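Local structure of phenylalanine hydroxylase (Colwellia psychrerythraea, 2V27) at residues B[25-30]-B[110-115]; B[169-174]-B[178-183]; B[210-215]-B[249-254]. The protein is a cold-active, iron-dependent hydroxylase that probably converts L-phenylalanine to L-tyrosine with tetrahydrobiopterin and O2. All coordinates share one frame; numbering follows the deposited sequence.

Interaction 1 of 3, residues B[25-30]-B[110-115]; sequences NLIWQE and EEMDYL
The carboxylate of E30 is the flat group among the touching residues, but it is not what meets M112. Its OE2 forms a salt bridge with R109, just before the 110-115 segment. E30 meets M112 higher up the side chain, where CB lies 4.5 Å from SD, the looser part of the contact. The motif is a helix, 22-38, set against a type I beta turn from E111 to Y114. This turn lies in the loop leading to helix 120-131, which carries the iron ligands H122 and H127. Y114 N donates to E111 O at 3.1 Å and closes the turn. The backbones stay well apart, with the CA atoms of I27 and M112 7.6 Å from each other. The M112 side chain bridges this distance. Its CG is anti to the backbone N (chi1 -164°), and the chain then bends at chi2 (68°), bringing the thioether to the helix. M112 was modelled in two conformers, so its methyl contact holds for one of them and is less certain. Beyond the contact, W28 leaves the same helix in another direction and meets the ring of F121 edge-to-face. D113 OD1 forms a salt bridge with R34 of helix 22-38, and D113 OD2 another with K264 of the second subunit. The side chains of I27 and M112 cross obliquely, with M112 CE 3.5 Å from I27 CG2 and 4.0 Å from I27 CG1.

Interaction 2 of 3, residues B[169-174]-B[178-183]; sequences GLLDTP and RIYGGG
The carbonyl oxygen of G169 takes two backbone N-H groups. Y180 N reaches G169 O at 3.0 Å, and G181 N reaches the same G169 O at 2.9 Å. Both come from one face of the carbonyl plane, with Y180 N the further out of it. They close the open end of a beta hairpin made by strands 170-173 and 176-179. Within the hairpin L171 and R178 form an antiparallel hydrogen-bonded pair. L171 N donates to R178 O at 2.7 Å, nearly straight (173°), and R178 N returns a bond to L171 O at 2.9 Å. L170 and I179 are the adjacent non-hydrogen-bonded pair, their side chains lying side by side toward helix 188-196. The Y180 ring folds back over the first strand because its CG sits between the backbone N and the carbonyl carbon (chi1 76°). G169 CA lies over one ring face, a CH-pi contact 3.8 Å from the centroid. An alanine in place of Y180 would remove this ring and would probably leave G169 CA without its ring face and L171 CD2 with one neighbour fewer. G181, at the N-cap position of helix 182-185, itself lies about 8 Å from the bound iron. At the ring edge, in its plane, L170 O lies 3.4 Å from Y180 CE2, while L171 CD2 approaches Y180 CD2 obliquely at 3.5 Å.

Interaction 3 of 3, residues B[210-215]-B[249-254]; sequences VLRTPY and AQAEAL
A251 CB sits against two neighbouring side chains, 3.8 Å from R212 CG and 4.0 Å from L211 CB. The arginine then runs on toward L254, and the two side chains cross at about a right angle. R212 NE lies 3.6 Å from L254 CB, and the guanidinium meets this methylene obliquely. No hydrogen bond joins the two segments. The turn in the arginine chain comes at chi3 (72°), after an extended start. The polar end finds its partner just past helix 241-254, where R212 NE is hydrogen-bonded to G255 O. The backbone of R212 also bonds to that of H257. Further out, L208 of helix 207-211 packs on both A251 and L254. T213 N bonds to V210 O at 3.1 Å where helix 207-211 gives way to loop, and R160 of helix 152-167 donates from NH1 to L211 O. The contact thus joins the ends of helices 207-211 and 241-254. R212 serves it in two ways: its methylenes are apolar filling against A251 and L254, while its charge lies by the C-terminal end of helix 241-254, where the helix dipole would probably favour it.

Overall arrangement
The contacts come in numerical order along the chain, with no overlap. None touches another. Interactions 1 and 3 lie on opposite sides of the chain's centre, their own centres 36 Å apart. Interaction 2 is 23 Å from the first and 22 Å from the third, centre to centre. It lies nearer the iron site. Strand 170-173 pairs with strand 223-227, and Y225 of that strand bonds to T213 in interaction 3. Helix 152-167 links the two regions: it carries the iron ligand E167, just before interaction 2, and R160, which bonds to L211. Each contact is local: helix 22-38 on the loop before helix 120-131, the hairpin strands, and the ends of helices 207-211 and 241-254, all within one mainly helical fold.

Interaction 1 of 3, residues B[25-30]-B[110-115]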
loop_
_atom_site.group_PDB
_atom_site.type_symbol
_atom_site.label_atom_id
_atom_site.label_comp_id
_atom_site.label_asym_id
_atom_site.label_seq_id
_atom_site.Cartn_x
_atom_site.Cartn_y
_atom_site.Cartn_z
ATOM N N ASN B 25 -22.832 16.739 11.342
ATOM C CA ASN B 25 -22.149 17.956 11.797
ATOM C C ASN B 25 -21.084 17.652 12.848
ATOM O O ASN B 25 -20.027 18.275 12.870
ATOM C CB ASN B 25 -23.152 18.986 12.356
ATOM C CG ASN B 25 -23.974 19.667 11.259
ATOM O OD1 ASN B 25 -23.509 19.869 10.095
ATOM N ND2 ASN B 25 -25.204 20.053 11.635
ATOM N N LEU B 26 -21.374 16.695 13.726
ATOM C CA LEU B 26 -20.402 16.264 14.718
ATOM C C LEU B 26 -19.192 15.598 14.048
ATOM O O LEU B 26 -18.063 15.829 14.499
ATOM C CB LEU B 26 -21.069 15.316 15.721
ATOM C CG LEU B 26 -20.313 15.009 17.008
ATOM C CD1 LEU B 26 -20.077 16.267 17.821
ATOM C CD2 LEU B 26 -21.153 14.008 17.847
ATOM N N ILE B 27 -19.415 14.797 12.999
ATOM C CA ILE B 27 -18.289 14.222 12.219
ATOM C C ILE B 27 -17.423 15.379 11.624
ATOM O O ILE B 27 -16.168 15.448 11.831
ATOM C CB ILE B 27 -18.803 13.263 11.151
ATOM C CG1 ILE B 27 -19.391 11.994 11.806
ATOM C CG2 ILE B 27 -17.697 12.884 10.144
ATOM C CD1 ILE B 27 -20.375 11.253 10.896
ATOM N N TRP B 28 -18.052 16.320 10.920
ATOM C CA TRP B 28 -17.300 17.520 10.495
ATOM C C TRP B 28 -16.485 18.182 11.610
ATOM O O TRP B 28 -15.305 18.499 11.445
ATOM C CB TRP B 28 -18.261 18.579 9.858
ATOM C CG TRP B 28 -17.574 19.885 9.497
ATOM C CD1 TRP B 28 -17.272 20.908 10.325
ATOM C CD2 TRP B 28 -17.061 20.245 8.203
ATOM N NE1 TRP B 28 -16.608 21.912 9.637
ATOM C CE2 TRP B 28 -16.458 21.522 8.338
ATOM C CE3 TRP B 28 -17.092 19.625 6.952
ATOM C CZ2 TRP B 28 -15.910 22.197 7.264
ATOM C CZ3 TRP B 28 -16.483 20.280 5.854
ATOM C CH2 TRP B 28 -15.919 21.565 6.032
ATOM N N GLN B 29 -17.090 18.376 12.778
ATOM C CA GLN B 29 -16.406 19.085 13.853
ATOM C C GLN B 29 -15.138 18.323 14.297
ATOM O O GLN B 29 -14.097 18.936 14.556
ATOM C CB GLN B 29 -17.336 19.233 15.059
ATOM C CG GLN B 29 -16.747 20.005 16.204
ATOM C CD GLN B 29 -17.767 20.150 17.332
ATOM O OE1 GLN B 29 -18.586 19.251 17.561
ATOM N NE2 GLN B 29 -17.713 21.266 18.035
ATOM N N GLU B 30 -15.286 17.008 14.398
ATOM C CA GLU B 30 -14.177 16.150 14.836
ATOM C C GLU B 30 -13.057 16.158 13.810
ATOM O O GLU B 30 -11.874 16.344 14.167
ATOM C CB GLU B 30 -14.662 14.730 15.125
ATOM C CG GLU B 30 -15.390 14.656 16.464
ATOM C CD GLU B 30 -15.805 13.255 16.855
ATOM O OE1 GLU B 30 -15.105 12.273 16.462
ATOM O OE2 GLU B 30 -16.838 13.142 17.564
ATOM N N GLU B 110 -17.346 5.258 11.186
ATOM C CA GLU B 110 -16.427 4.138 11.040
ATOM C C GLU B 110 -15.240 4.509 10.145
ATOM O O GLU B 110 -14.127 4.080 10.419
ATOM C CB GLU B 110 -17.129 2.893 10.499
ATOM N N GLU B 111 -15.470 5.353 9.127
ATOM C CA GLU B 111 -14.416 5.752 8.175
ATOM C C GLU B 111 -13.739 7.080 8.511
ATOM O O GLU B 111 -13.123 7.681 7.631
ATOM C CB GLU B 111 -14.983 5.888 6.750
ATOM C CG GLU B 111 -15.758 4.720 6.237
ATOM C CD GLU B 111 -16.655 5.082 5.043
ATOM O OE1 GLU B 111 -16.536 4.348 4.042
ATOM O OE2 GLU B 111 -17.475 6.074 5.093
ATOM N N MET B 112 -13.862 7.542 9.754
ATOM C CA MET B 112 -13.298 8.836 10.173
ATOM C C MET B 112 -11.892 9.051 9.598
ATOM O O MET B 112 -11.625 10.011 8.876
ATOM C CB MET B 112 -13.284 8.931 11.711
ATOM C CG MET B 112 -13.084 10.320 12.319
ATOM S SD MET B 112 -14.470 11.454 12.047
ATOM C CE MET B 112 -15.750 10.309 11.551
ATOM N N ASP B 113 -11.009 8.108 9.900
ATOM C CA ASP B 113 -9.574 8.269 9.648
ATOM C C ASP B 113 -9.168 8.120 8.197
ATOM O O ASP B 113 -8.053 8.540 7.845
ATOM C CB ASP B 113 -8.742 7.290 10.503
ATOM C CG ASP B 113 -8.950 7.504 11.979
ATOM O OD1 ASP B 113 -9.326 8.624 12.359
ATOM O OD2 ASP B 113 -8.732 6.543 12.782
ATOM N N TYR B 114 -10.013 7.527 7.353
ATOM C CA TYR B 114 -9.713 7.351 5.929
ATOM C C TYR B 114 -10.908 6.874 5.140
ATOM O O TYR B 114 -11.593 5.948 5.581
ATOM C CB TYR B 114 -8.536 6.346 5.662
ATOM C CG TYR B 114 -8.323 6.117 4.164
ATOM C CD1 TYR B 114 -7.548 7.007 3.404
ATOM C CD2 TYR B 114 -8.958 5.064 3.504
ATOM C CE1 TYR B 114 -7.386 6.814 2.040
ATOM C CE2 TYR B 114 -8.820 4.879 2.158
ATOM C CZ TYR B 114 -8.043 5.772 1.424
ATOM O OH TYR B 114 -7.870 5.597 0.071
ATOM N N LEU B 115 -11.149 7.463 3.965
ATOM C CA LEU B 115 -11.981 6.823 2.929
ATOM C C LEU B 115 -11.475 7.157 1.567
ATOM O O LEU B 115 -10.926 8.248 1.365
ATOM C CB LEU B 115 -13.468 7.163 3.034
ATOM C CG LEU B 115 -13.938 8.514 2.546
ATOM C CD1 LEU B 115 -15.455 8.550 2.395
ATOM C CD2 LEU B 115 -13.472 9.618 3.505
#

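Interaction 2 of 3, residues B[169-174]-B[178-183]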
loop_
_atom_site.group_PDB
_atom_site.type_symbol
_atom_site.label_atom_id
_atom_site.label_comp_id
_atom_site.label_asym_id
_atom_site.label_seq_id
_atom_site.Cartn_x
_atom_site.Cartn_y
_atom_site.Cartn_z
ATOM N N GLY B 169 0.991 17.647 -3.461
ATOM C CA GLY B 169 2.077 18.625 -3.545
ATOM C C GLY B 169 2.631 19.090 -2.213
ATOM O O GLY B 169 1.892 19.306 -1.259
ATOM N N LEU B 170 3.950 19.224 -2.192
ATOM C CA LEU B 170 4.638 19.779 -1.050
ATOM C C LEU B 170 5.408 21.026 -1.453
ATOM O O LEU B 170 5.648 21.270 -2.652
ATOM C CB LEU B 170 5.650 18.764 -0.471
ATOM C CG LEU B 170 5.081 17.395 -0.062
ATOM C CD1 LEU B 170 6.216 16.543 0.563
ATOM C CD2 LEU B 170 3.946 17.565 0.950
ATOM N N LEU B 171 5.797 21.799 -0.441
ATOM C CA LEU B 171 6.730 22.938 -0.676
ATOM C C LEU B 171 8.019 22.745 0.120
ATOM O O LEU B 171 7.980 22.331 1.291
ATOM C CB LEU B 171 6.143 24.288 -0.261
ATOM C CG LEU B 171 4.743 24.685 -0.732
ATOM C CD1 LEU B 171 4.468 26.092 -0.168
ATOM C CD2 LEU B 171 4.729 24.701 -2.226
ATOM N N ASP B 172 9.127 23.117 -0.525
ATOM C CA ASP B 172 10.427 23.211 0.159
ATOM C C ASP B 172 10.742 24.700 0.403
ATOM O O ASP B 172 11.134 25.447 -0.506
ATOM C CB ASP B 172 11.469 22.557 -0.753
ATOM C CG ASP B 172 12.882 22.578 -0.177
ATOM O OD1 ASP B 172 13.032 22.835 1.036
ATOM O OD2 ASP B 172 13.822 22.297 -0.969
ATOM N N THR B 173 10.508 25.105 1.632
ATOM C CA THR B 173 10.577 26.518 2.019
ATOM C C THR B 173 11.760 26.798 2.930
ATOM O O THR B 173 12.255 25.891 3.587
ATOM C CB THR B 173 9.256 27.030 2.702
ATOM O OG1 THR B 173 9.257 26.738 4.126
ATOM C CG2 THR B 173 7.963 26.415 1.994
ATOM N N PRO B 174 12.170 28.076 3.000
ATOM C CA PRO B 174 13.251 28.419 3.950
ATOM C C PRO B 174 12.876 28.140 5.416
ATOM O O PRO B 174 13.761 28.070 6.271
ATOM C CB PRO B 174 13.475 29.925 3.719
ATOM C CG PRO B 174 12.837 30.226 2.409
ATOM C CD PRO B 174 11.713 29.246 2.234
ATOM N N ARG B 178 6.567 22.208 3.772
ATOM C CA ARG B 178 5.156 22.569 3.955
ATOM C C ARG B 178 4.336 21.780 2.947
ATOM O O ARG B 178 4.862 21.100 2.027
ATOM C CB ARG B 178 4.923 24.087 3.825
ATOM C CG ARG B 178 5.667 24.982 4.878
ATOM C CD ARG B 178 5.112 24.773 6.273
ATOM N NE ARG B 178 5.657 25.752 7.209
ATOM C CZ ARG B 178 6.769 25.534 7.904
ATOM N NH1 ARG B 178 7.407 24.370 7.741
ATOM N NH2 ARG B 178 7.242 26.463 8.765
ATOM N N ILE B 179 3.029 21.930 3.089
ATOM C CA ILE B 179 2.045 21.167 2.313
ATOM C C ILE B 179 1.070 22.040 1.530
ATOM O O ILE B 179 0.514 22.982 2.103
ATOM C CB ILE B 179 1.150 20.301 3.252
ATOM C CG1 ILE B 179 2.025 19.417 4.159
ATOM C CG2 ILE B 179 0.203 19.411 2.414
ATOM C CD1 ILE B 179 1.291 19.008 5.436
ATOM N N TYR B 180 0.887 21.739 0.241
ATOM C CA TYR B 180 -0.217 22.385 -0.468
ATOM C C TYR B 180 -1.242 21.404 -1.053
ATOM O O TYR B 180 -2.352 21.806 -1.399
ATOM C CB TYR B 180 0.240 23.447 -1.512
ATOM C CG TYR B 180 0.802 22.906 -2.799
ATOM C CD1 TYR B 180 -0.026 22.773 -3.932
ATOM C CD2 TYR B 180 2.145 22.456 -2.884
ATOM C CE1 TYR B 180 0.481 22.260 -5.110
ATOM C CE2 TYR B 180 2.676 21.953 -4.078
ATOM C CZ TYR B 180 1.848 21.850 -5.184
ATOM O OH TYR B 180 2.271 21.301 -6.399
ATOM N N GLY B 181 -0.863 20.118 -1.136
ATOM C CA GLY B 181 -1.766 19.092 -1.693
ATOM C C GLY B 181 -2.955 18.754 -0.772
ATOM O O GLY B 181 -2.782 18.440 0.424
ATOM N N GLY B 182 -4.178 18.770 -1.354
ATOM C CA GLY B 182 -5.399 18.588 -0.543
ATOM C C GLY B 182 -5.588 17.192 0.063
ATOM O O GLY B 182 -6.171 17.030 1.153
ATOM N N GLY B 183 -5.039 16.181 -0.622
ATOM C CA GLY B 183 -5.047 14.794 -0.139
ATOM C C GLY B 183 -4.253 14.654 1.153
ATOM O O GLY B 183 -4.518 13.752 1.968
#

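Interaction 3 of 3, residues B[210-215]-B[249-254]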
loop_
_atom_site.group_PDB
_atom_site.type_symbol
_atom_site.label_atom_id
_atom_site.label_comp_id
_atom_site.label_asym_id
_atom_site.label_seq_id
_atom_site.Cartn_x
_atom_site.Cartn_y
_atom_site.Cartn_z
ATOM N N VAL B 210 7.700 14.374 -13.266
ATOM C CA VAL B 210 6.351 14.129 -12.717
ATOM C C VAL B 210 5.539 13.338 -13.733
ATOM O O VAL B 210 4.963 12.314 -13.383
ATOM C CB VAL B 210 5.637 15.460 -12.394
ATOM C CG1 VAL B 210 4.066 15.253 -12.191
ATOM C CG2 VAL B 210 6.239 16.096 -11.215
ATOM N N LEU B 211 5.527 13.747 -15.012
ATOM C CA LEU B 211 4.742 13.026 -16.019
ATOM C C LEU B 211 5.196 11.538 -16.211
ATOM O O LEU B 211 4.431 10.704 -16.680
ATOM C CB LEU B 211 4.842 13.764 -17.371
ATOM C CG LEU B 211 4.088 15.106 -17.428
ATOM C CD1 LEU B 211 4.479 15.857 -18.680
ATOM C CD2 LEU B 211 2.552 14.939 -17.330
ATOM N N ARG B 212 6.466 11.284 -15.873
ATOM C CA ARG B 212 7.052 9.935 -16.008
ATOM C C ARG B 212 6.914 9.051 -14.756
ATOM O O ARG B 212 7.399 7.922 -14.760
ATOM C CB ARG B 212 8.528 10.055 -16.342
ATOM C CG ARG B 212 8.697 10.558 -17.824
ATOM C CD ARG B 212 10.186 10.737 -18.181
ATOM N NE ARG B 212 10.760 9.416 -18.311
ATOM C CZ ARG B 212 11.783 8.931 -17.608
ATOM N NH1 ARG B 212 12.470 9.676 -16.710
ATOM N NH2 ARG B 212 12.107 7.658 -17.807
ATOM N N THR B 213 6.292 9.538 -13.678
ATOM C CA THR B 213 6.327 8.784 -12.402
ATOM C C THR B 213 5.078 7.882 -12.222
ATOM O O THR B 213 3.973 8.400 -12.057
ATOM C CB THR B 213 6.424 9.786 -11.215
ATOM O OG1 THR B 213 7.619 10.584 -11.327
ATOM C CG2 THR B 213 6.493 8.993 -9.879
ATOM N N PRO B 214 5.243 6.559 -12.201
ATOM C CA PRO B 214 4.064 5.678 -11.936
ATOM C C PRO B 214 3.620 5.913 -10.508
ATOM O O PRO B 214 4.450 6.234 -9.608
ATOM C CB PRO B 214 4.637 4.248 -11.981
ATOM C CG PRO B 214 6.067 4.387 -12.126
ATOM C CD PRO B 214 6.501 5.815 -12.412
ATOM N N TYR B 215 2.329 5.795 -10.261
ATOM C CA TYR B 215 1.868 5.945 -8.861
ATOM C C TYR B 215 0.618 5.084 -8.681
ATOM O O TYR B 215 -0.024 4.625 -9.646
ATOM C CB TYR B 215 1.502 7.415 -8.548
ATOM C CG TYR B 215 0.307 7.930 -9.271
ATOM C CD1 TYR B 215 -0.925 8.085 -8.624
ATOM C CD2 TYR B 215 0.415 8.299 -10.625
ATOM C CE1 TYR B 215 -2.046 8.572 -9.324
ATOM C CE2 TYR B 215 -0.681 8.781 -11.329
ATOM C CZ TYR B 215 -1.890 8.914 -10.682
ATOM O OH TYR B 215 -3.022 9.370 -11.334
ATOM N N ALA B 249 4.195 13.733 -24.923
ATOM C CA ALA B 249 4.926 13.007 -25.960
ATOM C C ALA B 249 6.417 12.774 -25.623
ATOM O O ALA B 249 6.910 11.663 -25.839
ATOM C CB ALA B 249 4.798 13.751 -27.316
ATOM N N GLN B 250 7.074 13.757 -25.029
ATOM C CA GLN B 250 8.475 13.555 -24.619
ATOM C C GLN B 250 8.561 12.468 -23.518
ATOM O O GLN B 250 9.417 11.596 -23.542
ATOM C CB GLN B 250 9.027 14.857 -24.098
ATOM C CG GLN B 250 10.467 14.733 -23.790
ATOM C CD GLN B 250 11.024 15.976 -23.196
ATOM O OE1 GLN B 250 10.289 16.943 -22.891
ATOM N NE2 GLN B 250 12.337 16.027 -23.097
ATOM N N ALA B 251 7.684 12.573 -22.521
ATOM C CA ALA B 251 7.578 11.519 -21.517
ATOM C C ALA B 251 7.375 10.112 -22.098
ATOM O O ALA B 251 8.028 9.178 -21.645
ATOM C CB ALA B 251 6.440 11.875 -20.554
ATOM N N GLU B 252 6.466 9.958 -23.076
ATOM C CA GLU B 252 6.230 8.726 -23.710
ATOM C C GLU B 252 7.447 8.222 -24.504
ATOM O O GLU B 252 7.779 7.033 -24.429
ATOM C CB GLU B 252 4.995 8.824 -24.586
ATOM C CG GLU B 252 3.722 8.657 -23.793
ATOM C CD GLU B 252 2.476 8.591 -24.653
ATOM O OE1 GLU B 252 1.610 7.691 -24.434
ATOM O OE2 GLU B 252 2.384 9.451 -25.549
ATOM N N ALA B 253 8.133 9.131 -25.204
ATOM C CA ALA B 253 9.369 8.750 -25.908
ATOM C C ALA B 253 10.427 8.165 -24.931
ATOM O O ALA B 253 11.168 7.250 -25.279
ATOM C CB ALA B 253 9.948 9.956 -26.619
ATOM N N LEU B 254 10.523 8.741 -23.725
ATOM C CA LEU B 254 11.468 8.259 -22.722
ATOM C C LEU B 254 10.982 7.040 -21.968
ATOM O O LEU B 254 11.795 6.266 -21.448
ATOM C CB LEU B 254 11.743 9.393 -21.730
ATOM C CG LEU B 254 12.578 10.554 -22.312
ATOM C CD1 LEU B 254 12.479 11.753 -21.410
ATOM C CD2 LEU B 254 14.063 10.137 -22.503
#